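PDB 4D7K: 8-amino-8-demethylriboflavin N,N-dimethyltransferase from Streptomyces davawensis, which catalyses the two successive S-adenosylmethionine-dependent N-methylations that turn 8-amino-8-demethylriboflavin into the antibiotic roseoflavin. Local coordinates for residues A[252-257]-A[264-269]. Residues are numbered along the deposited sequence; the frame is centred on the assembly and turned at random.
Sequences GVLEDW and RLLVRI
In the Rossmann-like methyltransferase domain, the loop that follows strand 247-251 turns back onto helix 259-270, and L254 and W257 of the loop meet L265 and L266 of the helix. L265 is the centre of the contact. Its methyl CD2 sits over one face of the tryptophan as a CH-pi contact, 4.0 Å from the centroid of the W257 six-membered ring and 26° off the ring normal. L254 CD2 lies beside it on the same side of the ring plane, 3.7 Å from L265 CD2, so one methyl serves both loop residues. The outer rim of the indole also meets the base of the leucine, with W257 CZ3 3.6 Å from L265 CB, and the two side chains cross at about a right angle. CB of L265 already points to the loop; with CG anti to the backbone N (chi1 177°) and chi2 near 59°, CD2 is carried over the ring. Farther along, L254 uses its other branch, CD1, to meet L266 CD2 at 4.1 Å, a looser touch. V253 CG1 lies over the same indole face, 4.2 Å above the ring plane and offset toward the rim. Beneath the helix, L266 and I269 pack on L250 of the preceding strand, while R311 hydrogen-bonds to the carbonyl O of L254 from outside the contact. The indole side chain is about 4 Å from that of F237, a predicted S-adenosylmethionine-binding residue, which places the contact beside the probable cofactor site. A strand, a loop at its C-terminal end and a helix packed back on the sheet form the repeating beta-alpha element of class I methyltransferases.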
# COMPACT_ATOMS: atom_id res chain seq x y z
N GLY A 252 16.53 6.25 -19.85
CA GLY A 252 16.92 6.02 -18.47
C GLY A 252 18.41 5.79 -18.32
O GLY A 252 18.84 4.80 -17.73
N VAL A 253 19.20 6.71 -18.86
CA VAL A 253 20.65 6.58 -18.84
C VAL A 253 21.32 7.73 -18.09
O VAL A 253 22.10 7.52 -17.17
CB VAL A 253 21.22 6.52 -20.27
CG1 VAL A 253 22.74 6.46 -20.24
CG2 VAL A 253 20.64 5.32 -21.02
N LEU A 254 20.98 8.95 -18.49
CA LEU A 254 21.61 10.15 -17.95
C LEU A 254 21.09 10.52 -16.57
O LEU A 254 21.48 11.53 -16.00
CB LEU A 254 21.41 11.32 -18.92
CG LEU A 254 21.70 10.98 -20.38
CD1 LEU A 254 21.37 12.17 -21.28
CD2 LEU A 254 23.14 10.55 -20.55
N GLU A 255 20.19 9.69 -16.04
CA GLU A 255 19.59 9.93 -14.74
C GLU A 255 20.62 9.87 -13.61
O GLU A 255 20.50 10.60 -12.62
CB GLU A 255 18.48 8.91 -14.48
CG GLU A 255 17.27 9.08 -15.39
CD GLU A 255 16.36 7.87 -15.37
OE1 GLU A 255 16.83 6.77 -14.99
OE2 GLU A 255 15.17 8.01 -15.73
N ASP A 256 21.62 9.02 -13.76
CA ASP A 256 22.64 8.86 -12.72
C ASP A 256 24.03 9.29 -13.20
O ASP A 256 25.02 9.14 -12.48
CB ASP A 256 22.68 7.42 -12.22
CG ASP A 256 22.85 6.41 -13.34
OD1 ASP A 256 22.50 6.74 -14.50
OD2 ASP A 256 23.34 5.30 -13.07
N TRP A 257 24.10 9.81 -14.43
CA TRP A 257 25.35 10.36 -14.94
C TRP A 257 25.54 11.80 -14.46
O TRP A 257 24.57 12.55 -14.36
CB TRP A 257 25.40 10.32 -16.47
CG TRP A 257 25.77 8.98 -17.04
CD1 TRP A 257 25.35 7.76 -16.61
CD2 TRP A 257 26.64 8.74 -18.15
NE1 TRP A 257 25.91 6.77 -17.39
CE2 TRP A 257 26.70 7.35 -18.34
CE3 TRP A 257 27.37 9.57 -19.01
CZ2 TRP A 257 27.47 6.76 -19.34
CZ3 TRP A 257 28.14 8.99 -20.01
CH2 TRP A 257 28.18 7.60 -20.17
N ARG A 264 29.75 14.94 -22.30
CA ARG A 264 30.68 14.22 -23.17
C ARG A 264 29.95 13.20 -24.04
O ARG A 264 30.18 13.13 -25.24
CB ARG A 264 31.76 13.53 -22.34
CG ARG A 264 32.71 14.49 -21.63
CD ARG A 264 33.94 13.79 -21.07
NE ARG A 264 33.61 12.84 -20.01
CZ ARG A 264 33.72 11.52 -20.11
NH1 ARG A 264 34.16 10.98 -21.24
NH2 ARG A 264 33.40 10.74 -19.09
N LEU A 265 29.06 12.43 -23.42
CA LEU A 265 28.26 11.44 -24.13
C LEU A 265 27.36 12.11 -25.17
O LEU A 265 27.22 11.63 -26.29
CB LEU A 265 27.41 10.63 -23.15
CG LEU A 265 26.45 9.60 -23.76
CD1 LEU A 265 27.21 8.58 -24.60
CD2 LEU A 265 25.65 8.91 -22.68
N LEU A 266 26.76 13.23 -24.78
CA LEU A 266 25.88 13.97 -25.68
C LEU A 266 26.65 14.55 -26.86
O LEU A 266 26.14 14.61 -27.98
CB LEU A 266 25.15 15.07 -24.91
CG LEU A 266 24.14 14.60 -23.87
CD1 LEU A 266 23.77 15.74 -22.94
CD2 LEU A 266 22.90 14.03 -24.54
N VAL A 267 27.89 14.99 -26.61
CA VAL A 267 28.75 15.53 -27.65
C VAL A 267 29.14 14.44 -28.65
O VAL A 267 29.18 14.67 -29.86
CB VAL A 267 30.03 16.18 -27.06
CG1 VAL A 267 31.04 16.49 -28.15
CG2 VAL A 267 29.68 17.45 -26.30
N ARG A 268 29.41 13.25 -28.14
CA ARG A 268 29.76 12.10 -28.97
C ARG A 268 28.59 11.67 -29.86
O ARG A 268 28.79 11.29 -31.01
CB ARG A 268 30.22 10.93 -28.11
CG ARG A 268 31.68 11.02 -27.67
CD ARG A 268 32.62 10.77 -28.83
NE ARG A 268 32.49 9.41 -29.37
CZ ARG A 268 31.86 9.11 -30.50
NH1 ARG A 268 31.32 10.07 -31.24
NH2 ARG A 268 31.79 7.84 -30.90
N ILE A 269 27.38 11.73 -29.31
CA ILE A 269 26.19 11.44 -30.10
C ILE A 269 26.03 12.51 -31.18
O ILE A 269 25.74 12.20 -32.33
CB ILE A 269 24.93 11.39 -29.22
CG1 ILE A 269 25.03 10.23 -28.22
CG2 ILE A 269 23.68 11.24 -30.08
CD1 ILE A 269 23.89 10.18 -27.23